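Local coordinates for Rubredoxin\:oxygen oxidoreductase (PDB 1E5D), which catalyses the four-electron reduction of one oxygen molecule to two water molecules at a diiron centre in a lactamase-like domain, alongside an FMN-binding flavodoxin domain, at residues Thr138-Arg143 with Glu210-Ala215; Gln204-Ile209 with Glu245-Lys250; Glu220-Asp225 with Thr237-Lys242; Gly324-Ile329 with Thr360-Asp365. One frame throughout, in Å; residues are numbered along the deposited sequence.

Contact 1. Residues Thr138-Arg143 with Glu210-Ala215; sequences TFYETR and ETLVGA
Tyr140, Leu212 and Ala215 account for most of the 172 Å² buried between the strand and the helix end. Where the chains come closest, the CA atoms of Tyr140 and Leu212 are 7.9 Å apart, so side chains must bridge the gap. Tyr140 does most of this. With CG beside its own backbone N (chi1 -67°), its ring leans out from the strand toward the last turn of helix 202-214. Near the base of the ring, CD2 of Tyr140 lies 4.0 Å from CD1 of Leu212, the ring and the leucine branch running antiparallel past one another. At the far end, Tyr140 OH is 3.6 Å from Ala215 CB. Both methyl groups approach the ring obliquely. Ala215 is presented by the helix terminus, where its N donates to Thr211 O at 2.8 Å. Around the pair, His126 meets the tyrosine ring with planes inclined at about 60°, and Val217 touches both Tyr140 and Leu212. No hydrogen bond or salt bridge crosses the interface, and the hydroxyl meets a methyl group there. The chemistry therefore implies van der Waals packing at the domain surface, joining the helix end to an inner strand of the six-stranded sheet without directional bonds.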
loop_
_atom_site.group_PDB
_atom_site.type_symbol
_atom_site.label_atom_id
_atom_site.label_comp_id
_atom_site.label_asym_id
_atom_site.label_seq_id
_atom_site.Cartn_x
_atom_site.Cartn_y
_atom_site.Cartn_z
ATOM N N THR A 138 36.658 -9.031 -21.157
ATOM C CA THR A 138 35.825 -8.534 -22.253
ATOM C C THR A 138 34.494 -7.988 -21.753
ATOM O O THR A 138 33.831 -8.590 -20.906
ATOM C CB THR A 138 35.588 -9.653 -23.280
ATOM O OG1 THR A 138 36.859 -10.031 -23.825
ATOM C CG2 THR A 138 34.723 -9.155 -24.425
ATOM N N PHE A 139 34.090 -6.826 -22.267
ATOM C CA PHE A 139 32.900 -6.154 -21.771
ATOM C C PHE A 139 31.691 -6.327 -22.677
ATOM O O PHE A 139 31.762 -6.060 -23.876
ATOM C CB PHE A 139 33.155 -4.646 -21.608
ATOM C CG PHE A 139 34.269 -4.342 -20.622
ATOM C CD1 PHE A 139 34.196 -4.807 -19.322
ATOM C CD2 PHE A 139 35.370 -3.601 -21.005
ATOM C CE1 PHE A 139 35.204 -4.533 -18.415
ATOM C CE2 PHE A 139 36.380 -3.329 -20.103
ATOM C CZ PHE A 139 36.302 -3.800 -18.810
ATOM N N TYR A 140 30.576 -6.754 -22.077
ATOM C CA TYR A 140 29.337 -6.845 -22.848
ATOM C C TYR A 140 28.276 -5.926 -22.254
ATOM O O TYR A 140 28.170 -5.761 -21.037
ATOM C CB TYR A 140 28.837 -8.291 -22.927
ATOM C CG TYR A 140 29.768 -9.167 -23.734
ATOM C CD1 TYR A 140 29.914 -8.969 -25.104
ATOM C CD2 TYR A 140 30.501 -10.179 -23.132
ATOM C CE1 TYR A 140 30.764 -9.763 -25.852
ATOM C CE2 TYR A 140 31.353 -10.976 -23.873
ATOM C CZ TYR A 140 31.479 -10.762 -25.228
ATOM O OH TYR A 140 32.330 -11.560 -25.959
ATOM N N GLU A 141 27.492 -5.321 -23.146
ATOM C CA GLU A 141 26.423 -4.439 -22.693
ATOM C C GLU A 141 25.129 -5.230 -22.525
ATOM O O GLU A 141 24.796 -6.117 -23.309
ATOM C CB GLU A 141 26.219 -3.285 -23.666
ATOM C CG GLU A 141 27.409 -2.345 -23.780
ATOM C CD GLU A 141 27.098 -1.121 -24.621
ATOM O OE1 GLU A 141 26.201 -1.184 -25.487
ATOM O OE2 GLU A 141 27.759 -0.086 -24.404
ATOM N N THR A 142 24.411 -4.876 -21.469
ATOM C CA THR A 142 23.169 -5.539 -21.104
ATOM C C THR A 142 22.142 -4.491 -20.691
ATOM O O THR A 142 21.574 -4.575 -19.605
ATOM C CB THR A 142 23.390 -6.551 -19.969
ATOM O OG1 THR A 142 24.282 -6.014 -18.981
ATOM C CG2 THR A 142 24.074 -7.807 -20.495
ATOM N N ARG A 143 21.932 -3.511 -21.572
ATOM C CA ARG A 143 21.000 -2.424 -21.304
ATOM C C ARG A 143 19.643 -2.971 -20.848
ATOM O O ARG A 143 19.221 -4.013 -21.350
ATOM C CB ARG A 143 20.830 -1.515 -22.520
ATOM C CG ARG A 143 22.062 -1.394 -23.395
ATOM C CD ARG A 143 22.663 -0.003 -23.433
ATOM N NE ARG A 143 22.385 0.723 -24.659
ATOM C CZ ARG A 143 23.202 1.288 -25.530
ATOM N NH1 ARG A 143 24.521 1.269 -25.394
ATOM N NH2 ARG A 143 22.690 1.907 -26.594
ATOM N N GLU A 210 20.950 -14.560 -25.581
ATOM C CA GLU A 210 21.247 -15.002 -26.936
ATOM C C GLU A 210 22.630 -14.533 -27.355
ATOM O O GLU A 210 23.450 -15.304 -27.845
ATOM C CB GLU A 210 20.211 -14.445 -27.902
ATOM C CG GLU A 210 19.961 -15.271 -29.150
ATOM C CD GLU A 210 18.976 -14.565 -30.070
ATOM O OE1 GLU A 210 19.351 -13.509 -30.619
ATOM O OE2 GLU A 210 17.840 -15.059 -30.225
ATOM N N THR A 211 22.894 -13.237 -27.164
ATOM C CA THR A 211 24.180 -12.737 -27.648
ATOM C C THR A 211 25.342 -13.239 -26.815
ATOM O O THR A 211 26.443 -13.453 -27.338
ATOM C CB THR A 211 24.183 -11.197 -27.718
ATOM O OG1 THR A 211 24.843 -10.643 -26.584
ATOM C CG2 THR A 211 22.748 -10.697 -27.704
ATOM N N LEU A 212 25.167 -13.460 -25.513
ATOM C CA LEU A 212 26.352 -13.912 -24.776
ATOM C C LEU A 212 26.725 -15.319 -25.233
ATOM O O LEU A 212 27.890 -15.675 -25.379
ATOM C CB LEU A 212 26.138 -13.848 -23.271
ATOM C CG LEU A 212 26.044 -12.523 -22.532
ATOM C CD1 LEU A 212 27.331 -12.198 -21.770
ATOM C CD2 LEU A 212 25.720 -11.356 -23.454
ATOM N N VAL A 213 25.698 -16.129 -25.462
ATOM C CA VAL A 213 25.891 -17.477 -25.981
ATOM C C VAL A 213 26.366 -17.402 -27.430
ATOM O O VAL A 213 27.184 -18.219 -27.837
ATOM C CB VAL A 213 24.597 -18.298 -25.877
ATOM C CG1 VAL A 213 24.711 -19.631 -26.589
ATOM C CG2 VAL A 213 24.260 -18.517 -24.406
ATOM N N GLY A 214 25.833 -16.430 -28.158
ATOM C CA GLY A 214 26.252 -16.173 -29.535
ATOM C C GLY A 214 27.761 -15.991 -29.534
ATOM O O GLY A 214 28.506 -16.685 -30.218
ATOM N N ALA A 215 28.219 -15.053 -28.705
ATOM C CA ALA A 215 29.655 -15.011 -28.418
ATOM C C ALA A 215 30.002 -16.264 -27.642
ATOM O O ALA A 215 29.179 -17.168 -27.436
ATOM C CB ALA A 215 30.020 -13.744 -27.678
#

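Contact 2. Residues Gln204-Ile209 with Glu245-Lys250; sequences QTLKAI and EYAEQK
Ala247 is the residue through which the end of helix 233-248 meets Thr205 and Leu206, and the two residues before it turn elsewhere. Glu245 points away from helix 202-214, and the ring of Tyr246 leads off from it as well. Ala247 then directs its methyl group into the opposite helix, with its CA 6.4 Å from that of Thr205. Its CB lies 3.7 Å from Thr205 CG2 and also 3.7 Å from Leu206 CG, so one methyl wedges against two consecutive side chains. The first torsion of Thr205 (chi1 -66°) turns CG2 to Ala247 and lets the hydroxyl bond with Tyr201 O and Tyr194 OH. This is close helix-helix packing beside the diiron site of the lactamase-like domain, consistent with the small alanine side chain at the 6.4 Å approach of the CA atoms. Thr205 also touches Leu145, the residue before the iron ligand His146, whose side chain is about 8 Å from that of Thr205. Glu248 is the last helical residue. Gln249 leaves the helix with positive phi (55°), its N still reaching Glu245 O at 3.3 Å, while its NE2 makes a weak bond to Ala247 O at 3.4 Å. The amide oxygen OE1 of Gln249 accepts from Gln335 N, which falls in the flavodoxin part of the chain.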
loop_
_atom_site.group_PDB
_atom_site.type_symbol
_atom_site.label_atom_id
_atom_site.label_comp_id
_atom_site.label_asym_id
_atom_site.label_seq_id
_atom_site.Cartn_x
_atom_site.Cartn_y
_atom_site.Cartn_z
ATOM N N GLN A 204 14.679 -8.259 -23.221
ATOM C CA GLN A 204 16.116 -7.972 -23.211
ATOM C C GLN A 204 16.849 -9.145 -22.570
ATOM O O GLN A 204 17.955 -9.490 -22.959
ATOM C CB GLN A 204 16.441 -6.676 -22.477
ATOM C CG GLN A 204 16.017 -5.435 -23.238
ATOM C CD GLN A 204 14.544 -5.119 -23.096
ATOM O OE1 GLN A 204 13.711 -5.989 -22.856
ATOM N NE2 GLN A 204 14.189 -3.848 -23.246
ATOM N N THR A 205 16.162 -9.734 -21.590
ATOM C CA THR A 205 16.736 -10.872 -20.888
ATOM C C THR A 205 17.111 -11.941 -21.908
ATOM O O THR A 205 18.222 -12.459 -21.936
ATOM C CB THR A 205 15.752 -11.462 -19.866
ATOM O OG1 THR A 205 15.515 -10.520 -18.809
ATOM C CG2 THR A 205 16.340 -12.709 -19.227
ATOM N N LEU A 206 16.128 -12.243 -22.754
ATOM C CA LEU A 206 16.326 -13.281 -23.761
ATOM C C LEU A 206 17.368 -12.872 -24.795
ATOM O O LEU A 206 18.250 -13.659 -25.145
ATOM C CB LEU A 206 14.984 -13.617 -24.420
ATOM C CG LEU A 206 13.971 -14.273 -23.480
ATOM C CD1 LEU A 206 12.631 -14.384 -24.181
ATOM C CD2 LEU A 206 14.446 -15.633 -23.008
ATOM N N LYS A 207 17.284 -11.643 -25.289
ATOM C CA LYS A 207 18.254 -11.175 -26.275
ATOM C C LYS A 207 19.676 -11.280 -25.734
ATOM O O LYS A 207 20.560 -11.899 -26.326
ATOM C CB LYS A 207 17.918 -9.739 -26.677
ATOM C CG LYS A 207 17.928 -9.498 -28.177
ATOM C CD LYS A 207 16.541 -9.611 -28.785
ATOM C CE LYS A 207 15.999 -8.250 -29.196
ATOM N NZ LYS A 207 15.003 -8.334 -30.302
ATOM N N ALA A 208 19.903 -10.660 -24.580
ATOM C CA ALA A 208 21.233 -10.634 -23.987
ATOM C C ALA A 208 21.774 -12.041 -23.810
ATOM O O ALA A 208 22.946 -12.349 -23.990
ATOM C CB ALA A 208 21.200 -9.906 -22.651
ATOM N N ILE A 209 20.889 -12.953 -23.427
ATOM C CA ILE A 209 21.387 -14.311 -23.223
ATOM C C ILE A 209 21.728 -14.926 -24.567
ATOM O O ILE A 209 22.663 -15.701 -24.729
ATOM C CB ILE A 209 20.350 -15.154 -22.473
ATOM C CG1 ILE A 209 20.415 -14.967 -20.953
ATOM C CG2 ILE A 209 20.470 -16.615 -22.860
ATOM C CD1 ILE A 209 19.286 -15.637 -20.200
ATOM N N GLU A 245 13.818 -19.402 -18.683
ATOM C CA GLU A 245 12.523 -19.800 -18.148
ATOM C C GLU A 245 11.816 -18.639 -17.463
ATOM O O GLU A 245 10.624 -18.396 -17.674
ATOM C CB GLU A 245 12.723 -20.948 -17.163
ATOM C CG GLU A 245 11.460 -21.489 -16.517
ATOM C CD GLU A 245 11.789 -22.660 -15.599
ATOM O OE1 GLU A 245 12.834 -23.303 -15.851
ATOM O OE2 GLU A 245 11.014 -22.920 -14.655
ATOM N N TYR A 246 12.538 -17.899 -16.616
ATOM C CA TYR A 246 11.892 -16.756 -15.976
ATOM C C TYR A 246 11.381 -15.779 -17.030
ATOM O O TYR A 246 10.250 -15.311 -16.920
ATOM C CB TYR A 246 12.829 -16.020 -15.006
ATOM C CG TYR A 246 13.317 -16.883 -13.863
ATOM C CD1 TYR A 246 12.549 -17.968 -13.446
ATOM C CD2 TYR A 246 14.517 -16.637 -13.210
ATOM C CE1 TYR A 246 12.960 -18.780 -12.406
ATOM C CE2 TYR A 246 14.933 -17.450 -12.171
ATOM C CZ TYR A 246 14.153 -18.516 -11.774
ATOM O OH TYR A 246 14.538 -19.344 -10.747
ATOM N N ALA A 247 12.202 -15.466 -18.027
ATOM C CA ALA A 247 11.806 -14.464 -19.011
ATOM C C ALA A 247 10.678 -14.958 -19.906
ATOM O O ALA A 247 9.919 -14.148 -20.451
ATOM C CB ALA A 247 12.999 -14.055 -19.869
ATOM N N GLU A 248 10.568 -16.276 -20.073
ATOM C CA GLU A 248 9.560 -16.822 -20.987
ATOM C C GLU A 248 8.172 -16.792 -20.359
ATOM O O GLU A 248 7.194 -16.648 -21.097
ATOM C CB GLU A 248 9.944 -18.232 -21.453
ATOM C CG GLU A 248 10.495 -18.250 -22.869
ATOM C CD GLU A 248 11.296 -19.473 -23.241
ATOM O OE1 GLU A 248 11.329 -20.462 -22.480
ATOM O OE2 GLU A 248 11.916 -19.459 -24.332
ATOM N N GLN A 249 8.076 -16.901 -19.042
ATOM C CA GLN A 249 6.793 -16.679 -18.376
ATOM C C GLN A 249 5.694 -17.570 -18.934
ATOM O O GLN A 249 4.567 -17.188 -19.237
ATOM C CB GLN A 249 6.422 -15.193 -18.495
ATOM C CG GLN A 249 7.275 -14.310 -17.586
ATOM C CD GLN A 249 7.040 -12.832 -17.835
ATOM O OE1 GLN A 249 6.073 -12.268 -17.321
ATOM N NE2 GLN A 249 7.892 -12.190 -18.623
ATOM N N LYS A 250 6.059 -18.845 -19.094
ATOM C CA LYS A 250 5.056 -19.780 -19.595
ATOM C C LYS A 250 4.082 -20.108 -18.471
ATOM O O LYS A 250 4.471 -20.305 -17.318
ATOM C CB LYS A 250 5.729 -21.035 -20.146
ATOM C CG LYS A 250 6.036 -21.016 -21.632
ATOM C CD LYS A 250 5.967 -19.601 -22.191
ATOM C CE LYS A 250 4.760 -19.422 -23.102
ATOM N NZ LYS A 250 4.847 -18.181 -23.923
#

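Contact 3. Residues Glu220-Asp225 with Thr237-Lys242; sequences EFICPD and TFAVQK
Ile222 extends its CD1 methyl against Ala239, the CB of which it meets at 4.0 Å. The same methyl lies farther from Val240 CG2, at 4.5 Å, so a single terminal carbon of the strand faces two neighbouring residues of the helix. An extended tail explains the reach: CG1 is anti to the carbonyl carbon (chi1 -67°) and CD1 continues outward (chi2 158°), spanning much of the 8.5 Å between the CA atoms of Ile222 and Ala239. The small burial, 82 Å² in total, fits so few touching atoms, and more than half of it comes from Ile222. No hydrogen bond crosses between the two segments. In the lactamase fold this is helix-on-sheet packing: strand 221-224 runs parallel to strand 160-164 and antiparallel to strand 230-231, after which the chain turns into helix 233-248 and lays it back over the sheet. Phe167 and Phe230 each touch both Ile222 and Ala239, completing an apolar setting in which those two residues are buried. The strand leads on to the iron ligand His226, whose side chain is about 11 Å from that of Ile222. Just before it, Asp225 is hydrogen-bonded to His84 through OD2, while another side of helix 233-248, away from Ile222, is covered by helix 183-198.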
loop_
_atom_site.group_PDB
_atom_site.type_symbol
_atom_site.label_atom_id
_atom_site.label_comp_id
_atom_site.label_asym_id
_atom_site.label_seq_id
_atom_site.Cartn_x
_atom_site.Cartn_y
_atom_site.Cartn_z
ATOM N N GLU A 220 32.164 -20.932 -16.012
ATOM C CA GLU A 220 32.448 -21.894 -14.962
ATOM C C GLU A 220 32.085 -21.267 -13.614
ATOM O O GLU A 220 31.826 -21.947 -12.634
ATOM C CB GLU A 220 33.910 -22.329 -14.974
ATOM C CG GLU A 220 34.093 -23.825 -15.192
ATOM C CD GLU A 220 34.847 -24.159 -16.461
ATOM O OE1 GLU A 220 36.094 -24.220 -16.407
ATOM O OE2 GLU A 220 34.212 -24.370 -17.517
ATOM N N PHE A 221 32.064 -19.944 -13.621
ATOM C CA PHE A 221 31.709 -19.098 -12.512
ATOM C C PHE A 221 30.850 -17.913 -12.932
ATOM O O PHE A 221 31.257 -17.128 -13.797
ATOM C CB PHE A 221 32.980 -18.521 -11.886
ATOM C CG PHE A 221 33.795 -19.526 -11.102
ATOM C CD1 PHE A 221 33.445 -19.825 -9.797
ATOM C CD2 PHE A 221 34.888 -20.145 -11.684
ATOM C CE1 PHE A 221 34.195 -20.736 -9.077
ATOM C CE2 PHE A 221 35.646 -21.052 -10.965
ATOM C CZ PHE A 221 35.293 -21.345 -9.660
ATOM N N ILE A 222 29.677 -17.761 -12.315
ATOM C CA ILE A 222 28.970 -16.494 -12.506
ATOM C C ILE A 222 28.974 -15.717 -11.188
ATOM O O ILE A 222 28.600 -16.269 -10.164
ATOM C CB ILE A 222 27.527 -16.641 -12.997
ATOM C CG1 ILE A 222 27.454 -17.205 -14.415
ATOM C CG2 ILE A 222 26.804 -15.306 -12.865
ATOM C CD1 ILE A 222 26.134 -17.850 -14.773
ATOM N N CYS A 223 29.410 -14.477 -11.264
ATOM C CA CYS A 223 29.643 -13.611 -10.120
ATOM C C CYS A 223 28.737 -12.387 -10.153
ATOM O O CYS A 223 29.051 -11.380 -10.788
ATOM C CB CYS A 223 31.119 -13.194 -10.102
ATOM S SG CYS A 223 32.267 -14.597 -10.115
ATOM N N PRO A 224 27.599 -12.498 -9.475
ATOM C CA PRO A 224 26.651 -11.389 -9.341
ATOM C C PRO A 224 26.917 -10.506 -8.118
ATOM O O PRO A 224 27.666 -10.870 -7.206
ATOM C CB PRO A 224 25.325 -12.143 -9.189
ATOM C CG PRO A 224 25.685 -13.375 -8.442
ATOM C CD PRO A 224 27.106 -13.710 -8.798
ATOM N N ASP A 225 26.286 -9.338 -8.124
ATOM C CA ASP A 225 26.326 -8.309 -7.108
ATOM C C ASP A 225 25.767 -8.747 -5.757
ATOM O O ASP A 225 26.231 -8.239 -4.744
ATOM C CB ASP A 225 25.468 -7.114 -7.549
ATOM C CG ASP A 225 26.193 -6.203 -8.512
ATOM O OD1 ASP A 225 27.418 -6.365 -8.675
ATOM O OD2 ASP A 225 25.517 -5.352 -9.127
ATOM N N THR A 237 25.028 -23.193 -15.866
ATOM C CA THR A 237 24.061 -23.509 -16.921
ATOM C C THR A 237 22.658 -23.471 -16.332
ATOM O O THR A 237 21.717 -23.001 -16.969
ATOM C CB THR A 237 24.355 -24.860 -17.586
ATOM O OG1 THR A 237 25.574 -24.758 -18.345
ATOM C CG2 THR A 237 23.263 -25.229 -18.582
ATOM N N PHE A 238 22.567 -23.959 -15.104
ATOM C CA PHE A 238 21.347 -23.830 -14.314
ATOM C C PHE A 238 20.878 -22.376 -14.297
ATOM O O PHE A 238 19.737 -22.095 -14.677
ATOM C CB PHE A 238 21.596 -24.341 -12.905
ATOM C CG PHE A 238 20.433 -24.214 -11.943
ATOM C CD1 PHE A 238 19.307 -25.006 -12.075
ATOM C CD2 PHE A 238 20.484 -23.298 -10.906
ATOM C CE1 PHE A 238 18.251 -24.892 -11.183
ATOM C CE2 PHE A 238 19.436 -23.182 -10.011
ATOM C CZ PHE A 238 18.314 -23.980 -10.145
ATOM N N ALA A 239 21.743 -21.455 -13.872
ATOM C CA ALA A 239 21.393 -20.044 -13.792
ATOM C C ALA A 239 20.786 -19.526 -15.092
ATOM O O ALA A 239 19.726 -18.891 -15.104
ATOM C CB ALA A 239 22.604 -19.182 -13.440
ATOM N N VAL A 240 21.478 -19.792 -16.197
ATOM C CA VAL A 240 21.061 -19.281 -17.497
ATOM C C VAL A 240 19.804 -19.978 -17.999
ATOM O O VAL A 240 18.946 -19.338 -18.603
ATOM C CB VAL A 240 22.183 -19.445 -18.541
ATOM C CG1 VAL A 240 21.641 -19.206 -19.940
ATOM C CG2 VAL A 240 23.320 -18.501 -18.215
ATOM N N GLN A 241 19.711 -21.278 -17.738
ATOM C CA GLN A 241 18.496 -22.021 -18.025
ATOM C C GLN A 241 17.290 -21.274 -17.456
ATOM O O GLN A 241 16.363 -20.872 -18.147
ATOM C CB GLN A 241 18.578 -23.402 -17.391
ATOM C CG GLN A 241 18.730 -24.596 -18.307
ATOM C CD GLN A 241 18.546 -25.900 -17.539
ATOM O OE1 GLN A 241 17.884 -25.946 -16.501
ATOM N NE2 GLN A 241 19.146 -26.965 -18.058
ATOM N N LYS A 242 17.361 -21.094 -16.143
ATOM C CA LYS A 242 16.336 -20.457 -15.335
ATOM C C LYS A 242 15.967 -19.066 -15.823
ATOM O O LYS A 242 14.779 -18.769 -15.934
ATOM C CB LYS A 242 16.835 -20.422 -13.882
ATOM C CG LYS A 242 16.607 -21.777 -13.210
ATOM C CD LYS A 242 15.154 -21.891 -12.759
ATOM C CE LYS A 242 14.600 -23.280 -13.020
ATOM N NZ LYS A 242 13.213 -23.441 -12.499
#

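Contact 4. Residues Gly324-Ile329 with Thr360-Asp365; sequences GTLQYI and TGMGFD
The backbones are nearest at Ile329 and Met362, whose CA atoms are 8.9 Å apart, the first on a running helix and the second just where another helix ends. That ending is a Schellman motif, in which Gly363 takes positive phi (83°) and two bonds run back into the last turn; one backbone bond there is Gly363 N to Thr360 O at 2.9 Å. The turn leaves Met362 projecting toward helix 320-331, and it supplies about half of the 126 Å² buried here. Its chain runs straight through chi2, then bends at chi3 (-112°), which swings CE of Met362 to within 3.6 Å of Leu326 CD2. One bond back, SD of Met362 faces Ile329 CG2 at 4.2 Å. Met362 lies roughly perpendicular to both side chains. Leu326 and Ile329 are three residues apart, a little under one turn, so the thioether end rests across one face of helix 320-331. No polar bond spans the contact. In the flavodoxin-like fold, helices 320-331 and 350-361 are the connections that precede and follow strand 338-345 of the parallel sheet. Beneath them, Phe258 of strand 254-259 receives both Leu326 and Ile329. Helix 294-302 adds Ile301 against Ile329, Trp358 and Leu355 of helix 350-361 touch Leu326, and Tyr328, farther round, packs on Pro320 of the second subunit.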
loop_
_atom_site.group_PDB
_atom_site.type_symbol
_atom_site.label_atom_id
_atom_site.label_comp_id
_atom_site.label_asym_id
_atom_site.label_seq_id
_atom_site.Cartn_x
_atom_site.Cartn_y
_atom_site.Cartn_z
ATOM N N GLY A 324 -2.274 -0.520 -4.650
ATOM C CA GLY A 324 -0.816 -0.467 -4.601
ATOM C C GLY A 324 -0.171 -1.709 -5.189
ATOM O O GLY A 324 0.845 -1.642 -5.882
ATOM N N THR A 325 -0.762 -2.867 -4.909
ATOM C CA THR A 325 -0.242 -4.127 -5.428
ATOM C C THR A 325 -0.407 -4.243 -6.929
ATOM O O THR A 325 0.463 -4.734 -7.650
ATOM C CB THR A 325 -0.972 -5.301 -4.744
ATOM O OG1 THR A 325 -0.710 -5.174 -3.334
ATOM C CG2 THR A 325 -0.443 -6.642 -5.212
ATOM N N LEU A 326 -1.556 -3.786 -7.426
ATOM C CA LEU A 326 -1.744 -3.816 -8.879
ATOM C C LEU A 326 -0.759 -2.862 -9.542
ATOM O O LEU A 326 -0.174 -3.197 -10.574
ATOM C CB LEU A 326 -3.183 -3.476 -9.250
ATOM C CG LEU A 326 -4.176 -4.615 -8.992
ATOM C CD1 LEU A 326 -5.598 -4.089 -9.023
ATOM C CD2 LEU A 326 -3.959 -5.720 -10.009
ATOM N N GLN A 327 -0.558 -1.692 -8.945
ATOM C CA GLN A 327 0.427 -0.760 -9.489
ATOM C C GLN A 327 1.787 -1.452 -9.602
ATOM O O GLN A 327 2.432 -1.425 -10.639
ATOM C CB GLN A 327 0.588 0.506 -8.647
ATOM C CG GLN A 327 1.530 1.538 -9.272
ATOM C CD GLN A 327 1.038 1.939 -10.657
ATOM O OE1 GLN A 327 -0.022 2.559 -10.767
ATOM N NE2 GLN A 327 1.786 1.576 -11.697
ATOM N N TYR A 328 2.197 -2.081 -8.503
ATOM C CA TYR A 328 3.480 -2.774 -8.482
ATOM C C TYR A 328 3.528 -3.787 -9.617
ATOM O O TYR A 328 4.476 -3.846 -10.385
ATOM C CB TYR A 328 3.682 -3.489 -7.157
ATOM C CG TYR A 328 5.028 -4.142 -6.981
ATOM C CD1 TYR A 328 6.152 -3.361 -6.754
ATOM C CD2 TYR A 328 5.191 -5.521 -7.022
ATOM C CE1 TYR A 328 7.394 -3.932 -6.583
ATOM C CE2 TYR A 328 6.441 -6.100 -6.851
ATOM C CZ TYR A 328 7.542 -5.301 -6.633
ATOM O OH TYR A 328 8.790 -5.850 -6.461
ATOM N N ILE A 329 2.456 -4.572 -9.691
ATOM C CA ILE A 329 2.436 -5.678 -10.644
ATOM C C ILE A 329 2.433 -5.185 -12.083
ATOM O O ILE A 329 3.172 -5.696 -12.926
ATOM C CB ILE A 329 1.229 -6.592 -10.397
ATOM C CG1 ILE A 329 1.263 -7.269 -9.021
ATOM C CG2 ILE A 329 1.113 -7.617 -11.504
ATOM C CD1 ILE A 329 0.036 -8.135 -8.808
ATOM N N THR A 360 -7.247 -6.099 -17.825
ATOM C CA THR A 360 -7.249 -5.873 -19.267
ATOM C C THR A 360 -6.113 -4.951 -19.674
ATOM O O THR A 360 -5.411 -5.167 -20.661
ATOM C CB THR A 360 -8.598 -5.291 -19.724
ATOM O OG1 THR A 360 -9.635 -6.257 -19.483
ATOM C CG2 THR A 360 -8.585 -5.030 -21.221
ATOM N N GLY A 361 -5.880 -3.882 -18.915
ATOM C CA GLY A 361 -4.799 -2.976 -19.274
ATOM C C GLY A 361 -3.437 -3.628 -19.185
ATOM O O GLY A 361 -2.463 -3.130 -19.749
ATOM N N MET A 362 -3.332 -4.749 -18.480
ATOM C CA MET A 362 -2.042 -5.414 -18.334
ATOM C C MET A 362 -1.882 -6.485 -19.414
ATOM O O MET A 362 -0.870 -7.173 -19.460
ATOM C CB MET A 362 -1.890 -6.069 -16.970
ATOM C CG MET A 362 -1.598 -5.117 -15.824
ATOM S SD MET A 362 -1.559 -5.964 -14.233
ATOM C CE MET A 362 -3.022 -5.278 -13.454
ATOM N N GLY A 363 -2.922 -6.568 -20.237
ATOM C CA GLY A 363 -2.960 -7.499 -21.343
ATOM C C GLY A 363 -3.392 -8.883 -20.919
ATOM O O GLY A 363 -3.160 -9.875 -21.606
ATOM N N PHE A 364 -4.030 -8.954 -19.759
ATOM C CA PHE A 364 -4.495 -10.235 -19.239
ATOM C C PHE A 364 -5.719 -10.722 -20.003
ATOM O O PHE A 364 -6.525 -9.911 -20.455
ATOM C CB PHE A 364 -4.815 -10.104 -17.745
ATOM C CG PHE A 364 -3.578 -10.029 -16.861
ATOM C CD1 PHE A 364 -2.352 -9.654 -17.377
ATOM C CD2 PHE A 364 -3.656 -10.340 -15.514
ATOM C CE1 PHE A 364 -1.228 -9.590 -16.581
ATOM C CE2 PHE A 364 -2.537 -10.275 -14.710
ATOM C CZ PHE A 364 -1.317 -9.900 -15.237
ATOM N N ASP A 365 -5.870 -12.034 -20.139
ATOM C CA ASP A 365 -7.072 -12.590 -20.760
ATOM C C ASP A 365 -8.177 -12.764 -19.719
ATOM O O ASP A 365 -7.972 -13.380 -18.676
ATOM C CB ASP A 365 -6.769 -13.910 -21.463
ATOM C CG ASP A 365 -5.804 -13.789 -22.625
ATOM O OD1 ASP A 365 -5.350 -12.678 -22.975
ATOM O OD2 ASP A 365 -5.481 -14.843 -23.224
#

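Contacts 1, 2 and 3 gather in the lactamase-like part, while contact 4 stands apart in the flavodoxin part, about 20 Å between centres even from contact 2, the nearest. Contacts 1 and 2 share helix 202-214 and touch directly, Thr142 CG2 lying 4.2 Å from Ala208 CB. Contacts 2 and 3 share helix 233-248, and contacts 1 and 3 reach the same sheet. Only contact 1 is a surface contact, and it alone relies on an aromatic ring; the buried three pack aliphatic or thioether groups. Contact 2 packs helix on helix in the last turn of 233-248; contact 4 sets a residue just beyond helix 350-361 against helix 320-331; contacts 1 and 3 set a helix against a strand. None has a hydrogen bond across it.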